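Local atomic coordinates of RNA-directed RNA polymerase (PDB entry 3ZED), a protein that probably copies the viral RNA genome as an RNA-dependent RNA polymerase, found both free and covalently attached to that RNA. Residues Y107-G121 and L157-N169. Sequence-based numbering, arbitrary orientation.
Sequences YPFHKPDHDEVGTFG and LQYGSGSYSGQLN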
loop_
_atom_site.group_PDB
_atom_site.type_symbol
_atom_site.label_atom_id
_atom_site.label_comp_id
_atom_site.label_asym_id
_atom_site.label_seq_id
_atom_site.Cartn_x
_atom_site.Cartn_y
_atom_site.Cartn_z
ATOM N N TYR B 107 -3.943 -0.205 23.766
ATOM C CA TYR B 107 -3.469 -1.514 24.192
ATOM C C TYR B 107 -4.006 -2.584 23.243
ATOM O O TYR B 107 -5.109 -3.089 23.448
ATOM C CB TYR B 107 -3.869 -1.778 25.658
ATOM C CG TYR B 107 -3.093 -0.943 26.654
ATOM C CD1 TYR B 107 -3.525 0.332 27.013
ATOM C CD2 TYR B 107 -1.946 -1.436 27.264
ATOM C CE1 TYR B 107 -2.817 1.104 27.940
ATOM C CE2 TYR B 107 -1.257 -0.693 28.225
ATOM C CZ TYR B 107 -1.674 0.592 28.533
ATOM O OH TYR B 107 -0.960 1.336 29.449
ATOM N N PRO B 108 -3.267 -2.885 22.154
ATOM C CA PRO B 108 -3.760 -3.882 21.188
ATOM C C PRO B 108 -3.684 -5.307 21.704
ATOM O O PRO B 108 -2.857 -5.613 22.562
ATOM C CB PRO B 108 -2.819 -3.711 19.994
ATOM C CG PRO B 108 -1.549 -3.216 20.579
ATOM C CD PRO B 108 -1.950 -2.343 21.745
ATOM N N PHE B 109 -4.531 -6.180 21.157
ATOM C CA PHE B 109 -4.524 -7.596 21.494
ATOM C C PHE B 109 -3.492 -8.295 20.644
ATOM O O PHE B 109 -3.275 -7.943 19.490
ATOM C CB PHE B 109 -5.918 -8.240 21.306
ATOM C CG PHE B 109 -6.935 -7.799 22.339
ATOM C CD1 PHE B 109 -7.019 -8.432 23.576
ATOM C CD2 PHE B 109 -7.805 -6.745 22.075
ATOM C CE1 PHE B 109 -7.944 -8.007 24.537
ATOM C CE2 PHE B 109 -8.733 -6.321 23.039
ATOM C CZ PHE B 109 -8.793 -6.953 24.263
ATOM N N HIS B 110 -2.840 -9.268 21.233
ATOM C CA HIS B 110 -1.831 -10.082 20.589
ATOM C C HIS B 110 -2.312 -11.505 20.718
ATOM O O HIS B 110 -2.440 -12.006 21.837
ATOM C CB HIS B 110 -0.465 -9.832 21.249
ATOM C CG HIS B 110 0.019 -8.424 21.086
ATOM N ND1 HIS B 110 -0.145 -7.482 22.080
ATOM C CD2 HIS B 110 0.625 -7.836 20.030
ATOM C CE1 HIS B 110 0.386 -6.363 21.613
ATOM N NE2 HIS B 110 0.873 -6.529 20.392
ATOM N N LYS B 111 -2.718 -12.122 19.594
ATOM C CA LYS B 111 -3.237 -13.487 19.646
ATOM C C LYS B 111 -2.572 -14.386 18.585
ATOM O O LYS B 111 -2.360 -13.935 17.465
ATOM C CB LYS B 111 -4.780 -13.534 19.497
ATOM C CG LYS B 111 -5.591 -12.792 20.560
ATOM C CD LYS B 111 -5.533 -13.419 21.967
ATOM C CE LYS B 111 -6.085 -12.450 22.989
ATOM N NZ LYS B 111 -5.865 -12.925 24.370
ATOM N N PRO B 112 -2.266 -15.664 18.912
ATOM C CA PRO B 112 -2.413 -16.293 20.236
ATOM C C PRO B 112 -1.426 -15.684 21.230
ATOM O O PRO B 112 -0.501 -14.972 20.825
ATOM C CB PRO B 112 -2.117 -17.770 19.952
ATOM C CG PRO B 112 -1.208 -17.756 18.761
ATOM C CD PRO B 112 -1.646 -16.580 17.934
ATOM N N ASP B 113 -1.658 -15.902 22.525
ATOM C CA ASP B 113 -0.747 -15.447 23.573
ATOM C C ASP B 113 -0.553 -16.586 24.582
ATOM O O ASP B 113 -1.081 -17.683 24.378
ATOM C CB ASP B 113 -1.183 -14.115 24.228
ATOM C CG ASP B 113 -2.536 -14.053 24.916
ATOM O OD1 ASP B 113 -2.951 -15.070 25.516
ATOM O OD2 ASP B 113 -3.135 -12.956 24.939
ATOM N N HIS B 114 0.225 -16.344 25.644
ATOM C CA HIS B 114 0.505 -17.364 26.645
ATOM C C HIS B 114 -0.767 -17.917 27.311
ATOM O O HIS B 114 -0.820 -19.113 27.589
ATOM C CB HIS B 114 1.460 -16.824 27.715
ATOM C CG HIS B 114 2.011 -17.889 28.609
ATOM N ND1 HIS B 114 2.995 -18.764 28.171
ATOM C CD2 HIS B 114 1.672 -18.211 29.879
ATOM C CE1 HIS B 114 3.238 -19.568 29.194
ATOM N NE2 HIS B 114 2.463 -19.278 30.241
ATOM N N ASP B 115 -1.784 -17.069 27.525
ATOM C CA ASP B 115 -3.006 -17.461 28.211
ATOM C C ASP B 115 -4.196 -17.762 27.283
ATOM O O ASP B 115 -5.246 -18.188 27.769
ATOM C CB ASP B 115 -3.388 -16.372 29.218
ATOM C CG ASP B 115 -2.350 -16.178 30.310
ATOM O OD1 ASP B 115 -2.000 -17.175 30.985
ATOM O OD2 ASP B 115 -1.878 -15.038 30.479
ATOM N N GLU B 116 -4.036 -17.592 25.969
ATOM C CA GLU B 116 -5.120 -17.861 25.021
ATOM C C GLU B 116 -4.580 -18.459 23.715
ATOM O O GLU B 116 -4.090 -17.735 22.844
ATOM C CB GLU B 116 -5.937 -16.582 24.758
ATOM C CG GLU B 116 -7.271 -16.819 24.066
ATOM C CD GLU B 116 -8.034 -15.554 23.710
ATOM O OE1 GLU B 116 -8.143 -14.653 24.573
ATOM O OE2 GLU B 116 -8.551 -15.477 22.573
ATOM N N VAL B 117 -4.646 -19.799 23.622
ATOM C CA VAL B 117 -4.257 -20.600 22.456
ATOM C C VAL B 117 -5.541 -21.310 21.993
ATOM O O VAL B 117 -5.858 -22.398 22.489
ATOM C CB VAL B 117 -3.077 -21.582 22.742
ATOM C CG1 VAL B 117 -2.628 -22.312 21.472
ATOM C CG2 VAL B 117 -1.897 -20.869 23.389
ATOM N N GLY B 118 -6.301 -20.636 21.124
ATOM C CA GLY B 118 -7.579 -21.127 20.615
ATOM C C GLY B 118 -7.672 -21.351 19.116
ATOM O O GLY B 118 -6.688 -21.730 18.467
ATOM N N THR B 119 -8.883 -21.137 18.561
ATOM C CA THR B 119 -9.211 -21.325 17.136
ATOM C C THR B 119 -8.522 -20.284 16.259
ATOM O O THR B 119 -8.239 -20.571 15.096
ATOM C CB THR B 119 -10.727 -21.304 16.901
ATOM O OG1 THR B 119 -11.264 -20.070 17.379
ATOM C CG2 THR B 119 -11.438 -22.480 17.544
ATOM N N PHE B 120 -8.281 -19.078 16.792
ATOM C CA PHE B 120 -7.573 -18.039 16.061
ATOM C C PHE B 120 -6.095 -18.428 15.961
ATOM O O PHE B 120 -5.439 -18.651 16.989
ATOM C CB PHE B 120 -7.745 -16.651 16.712
ATOM C CG PHE B 120 -7.009 -15.557 15.973
ATOM C CD1 PHE B 120 -7.557 -14.974 14.832
ATOM C CD2 PHE B 120 -5.754 -15.135 16.394
ATOM C CE1 PHE B 120 -6.866 -13.978 14.132
ATOM C CE2 PHE B 120 -5.062 -14.134 15.696
ATOM C CZ PHE B 120 -5.620 -13.563 14.568
ATOM N N GLY B 121 -5.614 -18.534 14.718
ATOM C CA GLY B 121 -4.244 -18.908 14.392
ATOM C C GLY B 121 -4.014 -20.400 14.461
ATOM O O GLY B 121 -2.864 -20.853 14.483
ATOM N N LEU B 157 5.858 -22.131 11.846
ATOM C CA LEU B 157 5.150 -20.874 11.648
ATOM C C LEU B 157 3.983 -20.722 12.632
ATOM O O LEU B 157 3.593 -21.667 13.308
ATOM C CB LEU B 157 4.630 -20.709 10.184
ATOM C CG LEU B 157 5.628 -20.848 9.026
ATOM C CD1 LEU B 157 4.941 -20.670 7.700
ATOM C CD2 LEU B 157 6.813 -19.867 9.153
ATOM N N GLN B 158 3.438 -19.511 12.704
ATOM C CA GLN B 158 2.272 -19.195 13.493
ATOM C C GLN B 158 1.556 -18.001 12.888
ATOM O O GLN B 158 2.147 -16.930 12.763
ATOM C CB GLN B 158 2.639 -18.918 14.968
ATOM C CG GLN B 158 1.427 -18.587 15.853
ATOM C CD GLN B 158 0.431 -19.718 15.894
ATOM O OE1 GLN B 158 0.729 -20.804 16.386
ATOM N NE2 GLN B 158 -0.758 -19.501 15.335
ATOM N N TYR B 159 0.285 -18.182 12.515
ATOM C CA TYR B 159 -0.507 -17.043 12.081
ATOM C C TYR B 159 -1.009 -16.337 13.334
ATOM O O TYR B 159 -1.456 -16.996 14.284
ATOM C CB TYR B 159 -1.664 -17.419 11.138
ATOM C CG TYR B 159 -2.479 -16.203 10.747
ATOM C CD1 TYR B 159 -2.016 -15.308 9.786
ATOM C CD2 TYR B 159 -3.657 -15.882 11.421
ATOM C CE1 TYR B 159 -2.723 -14.148 9.474
ATOM C CE2 TYR B 159 -4.360 -14.710 11.134
ATOM C CZ TYR B 159 -3.898 -13.854 10.148
ATOM O OH TYR B 159 -4.614 -12.723 9.820
ATOM N N GLY B 160 -0.905 -15.018 13.338
ATOM C CA GLY B 160 -1.332 -14.226 14.477
ATOM C C GLY B 160 -0.821 -12.806 14.455
ATOM O O GLY B 160 -0.159 -12.399 13.501
ATOM N N SER B 161 -1.095 -12.057 15.537
ATOM C CA SER B 161 -0.755 -10.645 15.671
ATOM C C SER B 161 0.481 -10.418 16.589
ATOM O O SER B 161 0.627 -9.352 17.195
ATOM C CB SER B 161 -1.972 -9.866 16.165
ATOM O OG SER B 161 -2.559 -10.480 17.302
ATOM N N GLY B 162 1.377 -11.406 16.631
ATOM C CA GLY B 162 2.636 -11.329 17.377
ATOM C C GLY B 162 2.555 -10.963 18.848
ATOM O O GLY B 162 1.709 -11.480 19.580
ATOM N N SER B 163 3.452 -10.078 19.287
ATOM C CA SER B 163 3.556 -9.669 20.692
ATOM C C SER B 163 4.056 -8.241 20.824
ATOM O O SER B 163 4.456 -7.644 19.826
ATOM C CB SER B 163 4.497 -10.613 21.446
ATOM O OG SER B 163 5.839 -10.532 20.986
ATOM N N TYR B 164 4.046 -7.694 22.057
ATOM C CA TYR B 164 4.581 -6.352 22.346
ATOM C C TYR B 164 6.096 -6.340 22.083
ATOM O O TYR B 164 6.579 -5.429 21.429
ATOM C CB TYR B 164 4.284 -5.923 23.791
ATOM C CG TYR B 164 2.898 -5.357 24.022
ATOM C CD1 TYR B 164 2.530 -4.122 23.492
ATOM C CD2 TYR B 164 1.984 -6.015 24.842
ATOM C CE1 TYR B 164 1.270 -3.578 23.737
ATOM C CE2 TYR B 164 0.725 -5.477 25.099
ATOM C CZ TYR B 164 0.376 -4.254 24.552
ATOM O OH TYR B 164 -0.862 -3.734 24.824
ATOM N N SER B 165 6.829 -7.380 22.552
ATOM C CA SER B 165 8.272 -7.524 22.332
ATOM C C SER B 165 8.579 -7.531 20.820
ATOM O O SER B 165 9.502 -6.841 20.371
ATOM C CB SER B 165 8.799 -8.795 22.993
ATOM O OG SER B 165 8.934 -8.646 24.396
ATOM N N GLY B 166 7.793 -8.316 20.063
ATOM C CA GLY B 166 7.892 -8.392 18.609
ATOM C C GLY B 166 7.769 -7.013 17.977
ATOM O O GLY B 166 8.657 -6.615 17.210
ATOM N N GLN B 167 6.712 -6.228 18.384
ATOM C CA GLN B 167 6.438 -4.862 17.913
ATOM C C GLN B 167 7.568 -3.897 18.271
ATOM O O GLN B 167 7.980 -3.102 17.429
ATOM C CB GLN B 167 5.109 -4.323 18.496
ATOM C CG GLN B 167 3.854 -4.978 17.935
ATOM C CD GLN B 167 2.634 -4.186 18.310
ATOM O OE1 GLN B 167 2.049 -4.380 19.372
ATOM N NE2 GLN B 167 2.245 -3.244 17.466
ATOM N N LEU B 168 8.066 -3.970 19.520
ATOM C CA LEU B 168 9.127 -3.097 20.035
ATOM C C LEU B 168 10.469 -3.368 19.329
ATOM O O LEU B 168 11.145 -2.413 18.935
ATOM C CB LEU B 168 9.250 -3.244 21.560
ATOM C CG LEU B 168 8.051 -2.698 22.366
ATOM C CD1 LEU B 168 8.073 -3.193 23.801
ATOM C CD2 LEU B 168 7.995 -1.185 22.333
ATOM N N ASN B 169 10.820 -4.651 19.128
ATOM C CA ASN B 169 12.029 -5.056 18.412
ATOM C C ASN B 169 11.956 -4.638 16.942
ATOM O O ASN B 169 12.974 -4.258 16.364
ATOM C CB ASN B 169 12.256 -6.560 18.516
ATOM C CG ASN B 169 12.906 -6.941 19.809
ATOM O OD1 ASN B 169 14.079 -6.658 20.043
ATOM N ND2 ASN B 169 12.146 -7.568 20.685
HETATM O O HOH W 1 1.515 -13.300 21.388
#
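His110 meets Tyr164 edge-to-face: its CE1 stands 3.3 Å above the tyrosine plane, over the ring centre, and the two planes are 59° apart. The same imidazole edge serves a polar bond, NE2 of His110 donating to OE1 of Gln167 over 2.7 Å. The acceptor lies in the imidazole plane, whereas NE2 sits well above the carbonyl plane of the amide. The NE2 of Gln167 is hydrogen-bonded to Leu302 O and Asn320 OD1, which together with the His110 bond fixes the rotation of the amide. Ser163, the N-cap of helix 164-179, accepts from Gly166 N through OG, which also pairs with Asp315. The 107-121 loop lies across the turn 161-163 that links strand 157-160, paired antiparallel with strand 299-310 in a mixed sheet, to that helix. OG of Ser161 stands between its own backbone N and carbonyl carbon (chi1 50°), where it accepts from Lys111 N at 2.8 Å and 169°; Ser161 N returns a bond to Lys111 O. Farther along, Gln158, its chain bent at chi2, curls its NE2 between Gly121 O (2.6 Å) and Tyr159 O (2.8 Å), both near the amide plane, while Pro112 CG packs 3.8 Å from Gln158 CD.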